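Local coordinates for transcobalamin-1 (PDB 4KKI), which binds vitamin B12 (cobalamin) with femtomolar affinity and protects it from the acidic environment of the stomach, at residues Q331-V336 against T348-N354; F358-M362 against N425-R429; T371-T376 against T387-G391. All coordinates share one frame. Residue numbers count along the deposited sequence, not the author numbering.

Interaction 1: residues Q331-V336 against T348-N354. With NAG (2-acetamido-2-deoxy-beta-D-glucopyranose), chain C; NAG (2-acetamido-2-deoxy-beta-D-glucopyranose), chain G.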
# COMPACT_ATOMS: atom_id res chain seq x y z
N GLN A 331 -33.41 -13.27 -9.72
CA GLN A 331 -32.60 -12.06 -9.61
C GLN A 331 -32.28 -11.76 -8.15
O GLN A 331 -31.12 -11.55 -7.79
CB GLN A 331 -33.32 -10.88 -10.25
CG GLN A 331 -32.44 -9.66 -10.47
CD GLN A 331 -33.17 -8.53 -11.17
OE1 GLN A 331 -34.40 -8.46 -11.14
NE2 GLN A 331 -32.42 -7.65 -11.82
N SER A 332 -33.31 -11.74 -7.31
CA SER A 332 -33.15 -11.58 -5.86
C SER A 332 -32.70 -10.19 -5.39
O SER A 332 -31.89 -9.53 -6.04
CB SER A 332 -32.19 -12.64 -5.32
OG SER A 332 -32.17 -12.62 -3.90
N TYR A 333 -33.23 -9.77 -4.25
CA TYR A 333 -32.84 -8.50 -3.64
C TYR A 333 -32.42 -8.70 -2.19
O TYR A 333 -32.82 -9.67 -1.55
CB TYR A 333 -33.99 -7.49 -3.72
CG TYR A 333 -34.19 -6.88 -5.09
CD1 TYR A 333 -34.89 -7.57 -6.08
CD2 TYR A 333 -33.70 -5.62 -5.39
CE1 TYR A 333 -35.08 -7.01 -7.33
CE2 TYR A 333 -33.89 -5.05 -6.64
CZ TYR A 333 -34.58 -5.76 -7.60
OH TYR A 333 -34.76 -5.20 -8.85
N ILE A 334 -31.65 -7.76 -1.68
CA ILE A 334 -31.15 -7.89 -0.33
C ILE A 334 -31.34 -6.59 0.45
O ILE A 334 -31.43 -5.52 -0.14
CB ILE A 334 -29.69 -8.42 -0.34
CG1 ILE A 334 -29.54 -9.58 0.62
CG2 ILE A 334 -28.64 -7.33 -0.10
CD1 ILE A 334 -29.41 -10.91 -0.08
N SER A 335 -31.42 -6.69 1.76
CA SER A 335 -31.65 -5.51 2.60
C SER A 335 -30.63 -5.38 3.72
O SER A 335 -30.22 -6.37 4.32
CB SER A 335 -33.07 -5.52 3.17
OG SER A 335 -34.02 -5.19 2.17
N VAL A 336 -30.23 -4.14 4.01
CA VAL A 336 -29.23 -3.87 5.04
C VAL A 336 -29.59 -2.65 5.89
O VAL A 336 -30.44 -1.84 5.51
CB VAL A 336 -27.84 -3.60 4.41
CG1 VAL A 336 -27.29 -4.87 3.76
CG2 VAL A 336 -27.93 -2.47 3.40
N THR A 348 -31.25 4.18 7.50
CA THR A 348 -32.39 3.68 6.74
C THR A 348 -32.18 2.21 6.45
O THR A 348 -31.10 1.67 6.68
CB THR A 348 -32.56 4.41 5.38
OG1 THR A 348 -31.28 4.53 4.75
CG2 THR A 348 -33.16 5.78 5.57
N ASN A 349 -33.21 1.56 5.93
CA ASN A 349 -33.04 0.23 5.41
C ASN A 349 -33.07 0.36 3.91
O ASN A 349 -34.04 0.85 3.34
CB ASN A 349 -34.11 -0.71 5.93
CG ASN A 349 -35.52 -0.25 5.61
OD1 ASN A 349 -35.86 0.91 5.77
ND2 ASN A 349 -36.34 -1.18 5.15
N VAL A 350 -31.99 -0.01 3.26
CA VAL A 350 -31.93 0.05 1.80
C VAL A 350 -32.05 -1.35 1.19
O VAL A 350 -31.66 -2.34 1.81
CB VAL A 350 -30.64 0.74 1.29
CG1 VAL A 350 -30.16 1.76 2.31
CG2 VAL A 350 -29.56 -0.27 0.99
N THR A 351 -32.60 -1.42 -0.00
CA THR A 351 -32.73 -2.69 -0.68
C THR A 351 -32.01 -2.62 -2.02
O THR A 351 -32.29 -1.75 -2.84
CB THR A 351 -34.21 -3.08 -0.87
OG1 THR A 351 -34.85 -3.11 0.41
CG2 THR A 351 -34.31 -4.45 -1.50
N VAL A 352 -31.08 -3.53 -2.22
CA VAL A 352 -30.28 -3.59 -3.43
C VAL A 352 -30.27 -4.99 -4.03
O VAL A 352 -30.59 -5.97 -3.35
CB VAL A 352 -28.82 -3.15 -3.17
CG1 VAL A 352 -28.75 -1.66 -2.86
CG2 VAL A 352 -28.23 -3.97 -2.03
N LEU A 353 -29.92 -5.08 -5.31
CA LEU A 353 -29.79 -6.36 -5.98
C LEU A 353 -28.71 -7.17 -5.30
O LEU A 353 -27.71 -6.62 -4.85
CB LEU A 353 -29.44 -6.17 -7.45
CG LEU A 353 -30.45 -5.39 -8.29
CD1 LEU A 353 -29.78 -4.75 -9.50
CD2 LEU A 353 -31.60 -6.28 -8.72
N ASN A 354 -28.89 -8.48 -5.24
CA ASN A 354 -27.93 -9.35 -4.61
C ASN A 354 -26.61 -9.23 -5.34
O ASN A 354 -26.58 -9.12 -6.56
CB ASN A 354 -28.43 -10.79 -4.68
CG ASN A 354 -27.78 -11.70 -3.66
OD1 ASN A 354 -27.27 -11.26 -2.63
ND2 ASN A 354 -27.79 -12.99 -3.96
C1 NAG C . -37.72 -0.88 4.80
C2 NAG C . -38.44 -0.92 3.43
C3 NAG C . -39.96 -0.79 3.46
C4 NAG C . -40.54 -1.45 4.68
C5 NAG C . -39.88 -0.86 5.90
C6 NAG C . -40.55 -1.36 7.16
C7 NAG C . -36.85 -0.11 1.80
C8 NAG C . -36.51 0.98 0.84
N2 NAG C . -37.88 0.12 2.60
O3 NAG C . -40.51 -1.42 2.30
O4 NAG C . -41.94 -1.21 4.71
O5 NAG C . -38.53 -1.29 5.90
O6 NAG C . -40.28 -2.75 7.33
O7 NAG C . -36.22 -1.16 1.85
C1 NAG G . -27.22 -14.01 -3.10
C2 NAG G . -27.87 -15.08 -2.21
C3 NAG G . -26.86 -15.66 -1.23
C4 NAG G . -25.64 -16.15 -2.00
C5 NAG G . -25.08 -15.01 -2.83
C6 NAG G . -23.86 -15.47 -3.61
C7 NAG G . -29.52 -15.02 -0.44
C8 NAG G . -30.12 -16.38 -0.62
N2 NAG G . -28.99 -14.48 -1.52
O3 NAG G . -27.45 -16.75 -0.52
O4 NAG G . -24.65 -16.63 -1.08
O5 NAG G . -26.08 -14.58 -3.74
O6 NAG G . -23.95 -14.95 -4.94
O7 NAG G . -29.53 -14.44 0.63

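Interaction 2: residues F358-M362 against N425-R429. With NAG (2-acetamido-2-deoxy-beta-D-glucopyranose), chain H.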
# COMPACT_ATOMS: atom_id res chain seq x y z
N PHE A 358 -20.95 -2.10 -1.56
CA PHE A 358 -21.19 -1.09 -0.53
C PHE A 358 -21.54 0.27 -1.15
O PHE A 358 -22.36 1.00 -0.61
CB PHE A 358 -19.95 -0.98 0.36
CG PHE A 358 -20.17 -0.22 1.64
CD1 PHE A 358 -20.22 1.16 1.65
CD2 PHE A 358 -20.29 -0.89 2.85
CE1 PHE A 358 -20.41 1.86 2.83
CE2 PHE A 358 -20.48 -0.20 4.03
CZ PHE A 358 -20.54 1.18 4.02
N LEU A 359 -20.90 0.59 -2.27
CA LEU A 359 -21.14 1.86 -2.95
C LEU A 359 -22.57 1.97 -3.49
O LEU A 359 -23.17 3.04 -3.47
CB LEU A 359 -20.14 2.05 -4.10
CG LEU A 359 -20.20 3.38 -4.85
CD1 LEU A 359 -19.93 4.54 -3.91
CD2 LEU A 359 -19.21 3.39 -6.01
N SER A 360 -23.10 0.85 -3.97
CA SER A 360 -24.46 0.82 -4.49
C SER A 360 -25.47 1.17 -3.39
O SER A 360 -26.46 1.86 -3.64
CB SER A 360 -24.78 -0.56 -5.09
OG SER A 360 -23.90 -0.87 -6.15
N VAL A 361 -25.19 0.70 -2.18
CA VAL A 361 -26.02 1.02 -1.02
C VAL A 361 -26.02 2.53 -0.78
O VAL A 361 -27.08 3.13 -0.57
CB VAL A 361 -25.52 0.29 0.24
CG1 VAL A 361 -26.20 0.84 1.49
CG2 VAL A 361 -25.74 -1.21 0.11
N MET A 362 -24.84 3.12 -0.81
CA MET A 362 -24.69 4.56 -0.59
C MET A 362 -25.46 5.36 -1.63
O MET A 362 -26.10 6.36 -1.31
CB MET A 362 -23.21 4.95 -0.62
CG MET A 362 -22.37 4.29 0.46
SD MET A 362 -20.64 4.84 0.44
CE MET A 362 -20.85 6.60 0.69
N ASN A 425 -25.29 -4.63 9.16
CA ASN A 425 -25.28 -3.28 9.70
C ASN A 425 -24.16 -2.44 9.06
O ASN A 425 -23.09 -2.28 9.64
CB ASN A 425 -25.11 -3.29 11.22
CG ASN A 425 -26.30 -3.91 11.93
OD1 ASN A 425 -27.44 -3.76 11.50
ND2 ASN A 425 -26.03 -4.60 13.03
N LEU A 426 -24.43 -1.93 7.86
CA LEU A 426 -23.45 -1.12 7.15
C LEU A 426 -23.39 0.29 7.72
O LEU A 426 -24.42 0.89 8.03
CB LEU A 426 -23.80 -1.05 5.66
CG LEU A 426 -23.96 -2.40 4.98
CD1 LEU A 426 -24.30 -2.20 3.51
CD2 LEU A 426 -22.71 -3.24 5.14
N GLU A 427 -22.18 0.82 7.86
CA GLU A 427 -22.01 2.14 8.45
C GLU A 427 -20.84 2.90 7.85
O GLU A 427 -19.77 2.34 7.63
CB GLU A 427 -21.82 2.01 9.97
CG GLU A 427 -21.60 3.33 10.69
CD GLU A 427 -21.40 3.14 12.18
OE1 GLU A 427 -21.66 2.03 12.68
OE2 GLU A 427 -20.97 4.11 12.84
N VAL A 428 -21.07 4.18 7.56
CA VAL A 428 -19.98 5.07 7.20
C VAL A 428 -19.78 6.06 8.34
O VAL A 428 -20.68 6.85 8.65
CB VAL A 428 -20.27 5.82 5.90
CG1 VAL A 428 -19.03 6.57 5.44
CG2 VAL A 428 -20.73 4.85 4.82
N ARG A 429 -18.61 6.02 8.96
CA ARG A 429 -18.36 6.74 10.20
C ARG A 429 -17.29 7.82 10.08
O ARG A 429 -16.22 7.59 9.54
CB ARG A 429 -17.97 5.73 11.30
CG ARG A 429 -17.59 6.35 12.64
CD ARG A 429 -17.19 5.26 13.63
NE ARG A 429 -18.23 4.24 13.77
CZ ARG A 429 -18.11 3.14 14.51
NH1 ARG A 429 -16.99 2.91 15.18
NH2 ARG A 429 -19.11 2.27 14.58
C1 NAG H . -29.39 0.06 12.48
C2 NAG H . -29.72 -0.77 13.71
C3 NAG H . -30.50 0.06 14.73
C4 NAG H . -29.74 1.34 15.04
C5 NAG H . -29.37 2.08 13.76
C6 NAG H . -28.49 3.28 14.09
C7 NAG H . -30.11 -3.16 13.81
C8 NAG H . -31.21 -4.18 13.93
N2 NAG H . -30.47 -1.96 13.35
O3 NAG H . -30.67 -0.68 15.92
O4 NAG H . -30.55 2.18 15.84
O5 NAG H . -28.68 1.23 12.85
O6 NAG H . -28.04 3.88 12.90
O7 NAG H . -28.96 -3.44 14.12

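Interaction 3: residues T371-T376 against T387-G391. With NAG (2-acetamido-2-deoxy-beta-D-glucopyranose), chain D.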
# COMPACT_ATOMS: atom_id res chain seq x y z
N THR A 371 -29.97 15.21 1.01
CA THR A 371 -29.59 16.11 2.10
C THR A 371 -28.77 15.36 3.14
O THR A 371 -27.76 15.87 3.64
CB THR A 371 -30.82 16.73 2.78
OG1 THR A 371 -31.70 17.27 1.78
CG2 THR A 371 -30.40 17.83 3.74
N ILE A 372 -29.21 14.15 3.46
CA ILE A 372 -28.62 13.38 4.56
C ILE A 372 -27.62 12.34 4.06
O ILE A 372 -26.57 12.14 4.66
CB ILE A 372 -29.73 12.71 5.41
CG1 ILE A 372 -30.16 13.63 6.56
CG2 ILE A 372 -29.25 11.41 6.00
CD1 ILE A 372 -30.89 14.87 6.12
N PHE A 373 -27.94 11.70 2.94
CA PHE A 373 -27.10 10.63 2.43
C PHE A 373 -26.34 11.01 1.16
O PHE A 373 -25.75 10.16 0.50
CB PHE A 373 -27.94 9.37 2.20
CG PHE A 373 -28.51 8.78 3.46
CD1 PHE A 373 -27.69 8.54 4.56
CD2 PHE A 373 -29.86 8.49 3.56
CE1 PHE A 373 -28.20 8.01 5.73
CE2 PHE A 373 -30.38 7.95 4.73
CZ PHE A 373 -29.55 7.72 5.81
N GLY A 374 -26.37 12.30 0.82
CA GLY A 374 -25.60 12.79 -0.31
C GLY A 374 -24.12 12.77 -0.00
O GLY A 374 -23.69 13.25 1.04
N PHE A 375 -23.33 12.20 -0.91
CA PHE A 375 -21.90 12.07 -0.67
C PHE A 375 -21.05 12.48 -1.86
O PHE A 375 -21.54 12.60 -2.98
CB PHE A 375 -21.55 10.63 -0.25
CG PHE A 375 -21.70 9.62 -1.35
CD1 PHE A 375 -22.93 9.07 -1.65
CD2 PHE A 375 -20.59 9.22 -2.09
CE1 PHE A 375 -23.07 8.13 -2.66
CE2 PHE A 375 -20.72 8.28 -3.10
CZ PHE A 375 -21.96 7.74 -3.39
N THR A 376 -19.77 12.71 -1.60
CA THR A 376 -18.81 13.03 -2.64
C THR A 376 -17.70 11.98 -2.66
O THR A 376 -17.07 11.71 -1.64
CB THR A 376 -18.17 14.42 -2.42
OG1 THR A 376 -19.20 15.42 -2.40
CG2 THR A 376 -17.18 14.73 -3.53
N THR A 387 -14.78 10.86 0.08
CA THR A 387 -14.13 12.05 0.62
C THR A 387 -15.08 12.88 1.47
O THR A 387 -14.71 13.34 2.55
CB THR A 387 -13.56 12.94 -0.50
OG1 THR A 387 -14.62 13.37 -1.37
CG2 THR A 387 -12.52 12.19 -1.32
N CYS A 388 -16.30 13.07 0.98
CA CYS A 388 -17.26 13.92 1.67
C CYS A 388 -18.64 13.29 1.77
O CYS A 388 -19.08 12.59 0.86
CB CYS A 388 -17.38 15.27 0.97
SG CYS A 388 -15.83 16.06 0.51
N ILE A 389 -19.30 13.54 2.90
CA ILE A 389 -20.72 13.23 3.06
C ILE A 389 -21.38 14.43 3.73
O ILE A 389 -20.84 14.97 4.70
CB ILE A 389 -20.94 11.97 3.91
CG1 ILE A 389 -20.31 10.75 3.24
CG2 ILE A 389 -22.43 11.73 4.14
CD1 ILE A 389 -20.57 9.46 3.96
N GLN A 390 -22.53 14.85 3.20
CA GLN A 390 -23.25 16.02 3.72
C GLN A 390 -22.41 17.29 3.69
O GLN A 390 -22.59 18.18 4.53
CB GLN A 390 -23.76 15.77 5.14
CG GLN A 390 -24.76 14.65 5.29
CD GLN A 390 -25.24 14.48 6.72
OE1 GLN A 390 -24.94 15.31 7.58
NE2 GLN A 390 -25.98 13.41 6.98
N GLY A 391 -21.49 17.38 2.74
CA GLY A 391 -20.61 18.53 2.65
C GLY A 391 -19.46 18.47 3.63
O GLY A 391 -18.58 19.33 3.62
C1 NAG D . -34.46 13.64 4.42
C2 NAG D . -35.53 14.69 4.03
C3 NAG D . -36.00 15.60 5.15
C4 NAG D . -36.01 14.90 6.49
C5 NAG D . -34.67 14.26 6.72
C6 NAG D . -34.60 13.66 8.11
C7 NAG D . -35.28 15.18 1.70
C8 NAG D . -34.50 15.91 0.65
N2 NAG D . -35.00 15.49 2.96
O3 NAG D . -37.33 16.02 4.85
O4 NAG D . -36.26 15.86 7.52
O5 NAG D . -34.58 13.21 5.78
O6 NAG D . -35.72 12.80 8.28
O7 NAG D . -36.12 14.36 1.42
O HOH W 1 -20.93 15.54 -0.07

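Interaction 1: residues Q331-V336 against T348-N354
A short chain of hydrogen bonds runs from the protein to a sugar. Ser-335 OG donates to Thr-351 OG1 at 2.8 Å, and Thr-351 OG1 donates to O7 of the NAG of chain C, also at 2.8 Å. That sugar is joined to Asn-349 through ND2. Asn-349 and Thr-351 are the first and third residues of an Asn-Val-Thr glycosylation sequon, and Thr-351 therefore holds the acetamido group of the sugar its own sequon carries. A second NAG, of chain G, is bonded to Asn-354 ND2 just past the strand end.

The two strands run antiparallel, with their axes 4.5 Å apart at closest approach. Ile-334 and Val-352 form one hydrogen-bonded pair (Ile-334 N to Val-352 O 2.7 Å, Val-352 N to Ile-334 O 2.9 Å). Val-336 and Val-350 form the next, with longer bonds (Val-336 N to Val-350 O 3.2 Å, Val-350 N to Val-336 O 3.3 Å). Asn-354 N to Ser-332 O, 3.3 Å, extends the pairing beyond the strands.

The faces differ. Ile-334, Val-336, Val-350 and Val-352 share the buried face; Val-336 CG2 meets Val-350 CG2 at 3.6 Å. Val-336 and Val-350 also touch Val-361 of helix 358-368. Ser-335 and Thr-351 lie on the other, more exposed face. At the open end Leu-353 CD2 sits over one face of the Tyr-333 ring, 3.2 Å from CZ, a very tight contact.

Strand 345-353 is the outermost on this side of the five-stranded mixed sheet. The pair is the N-terminal beta hairpin of the beta domain, as in beta-grasp folds.

Interaction 2: residues F358-M362 against N425-R429
This contact belongs to the hydrophobic core between helix 358-368 and the mixed sheet of the C-terminal beta domain, close to the cobalamin site. Phe-358 is the main contributor from the helix. Its ring reaches out to the strand. CE1 of Phe-358 is 3.6 Å from Val-428 CG2, which lies at the ring edge near its plane, and CE2 of Phe-358 is 3.8 Å from Leu-426 CB. One turn on, Val-361 CG2 meets Leu-426 CD1 at 3.8 Å. Met-362 SD makes a looser contact with Val-428 CG2 at 4.4 Å. No hydrogen bond crosses between the segments.

The helix segment crosses the strand segment at 77°, with axes 10.3 Å apart at closest approach. A helix laid across a mixed sheet whose central strands 333-341 and 426-432 run parallel is the pattern of the beta-grasp fold, as in ubiquitin-like domains. Leu-426 and Val-428 point toward the helix because alternate strand residues share a face.

The cobalamin-binding residues are close by. Phe-358 touches Leu-411 and Leu-404, Met-362 touches Ile-386, and Val-428 packs on Trp-402. The side chain of Val-428 is about 6 Å from the bound cyanocobalamin.

Glu-427 points away from the helix. Its carboxylate forms a salt bridge with Arg-429, two residues along the same strand (Glu-427 OE2 to Arg-429 NE 2.9 Å; Glu-427 OE1 to Arg-429 NH2 3.2 Å). Glu-427 OE2 also forms a salt bridge with Arg-341 of strand 333-341. Asn-425 lies beside the NAG of chain H, and its OD1 has a weak hydrogen bond with Asn-337 ND2.

Interaction 3: residues T371-T376 against T387-G391
Strands 375-379 and 384-389 pair antiparallel in a beta hairpin, and a classic beta bulge interrupts their register. Thr-387 and Cys-388 both face Thr-376. Their amides converge on one acceptor, with Thr-387 N 3.0 Å and Cys-388 N 3.1 Å from Thr-376 O. Thr-376 N donates back to Cys-388 O at 2.6 Å. Phe-375 and Ile-389 form the adjacent non-hydrogen-bonded pair. Gln-390 N then binds Gly-374 O at 2.9 Å.

The Gln-390 side chain carries the contact beyond the strands. Its NE2 donates to Ile-372 O at 2.7 Å, in the short, weakly bonded helical turn before the strand. Phe-375 CB packs on Ile-389 CG1 at 3.7 Å. On the other face, Thr-376 CB lies 3.6 Å from Cys-388 CB, and Cys-388 is disulfide-bonded to Cys-393. A water 2.9 Å from Thr-376 OG1 accepts a weak bond from Gly-391 N at 3.4 Å.

Thr-371 and Ile-372 border the NAG of chain D. Phe-375 packs against Leu-359 and Met-362 of helix 358-368, while Ile-389 touches Val-340 of strand 333-341. The hairpin thus sits against both the helix and the main sheet.

All three contacts lie in the C-terminal beta domain. The touching residues of interaction 2 are all buried, and they meet through apolar side chains with no hydrogen bond between the segments. Interactions 1 and 3 are partly exposed hairpins held mainly by backbone hydrogen bonds. Helix 358-368 links them. Val-361 meets Val-350 of interaction 1 (CG1 to CG2 3.6 Å), and Met-362 CE meets Phe-375 CG of interaction 3 at 3.7 Å. Interactions 1 and 2 share one sheet, where strands 333-341 and 426-432 are neighbours. Interaction 3 belongs to a separate small sheet, nested in the chain loop that interaction 2 closes. Interactions 1 and 3 barely meet, through Thr-348 and Phe-373.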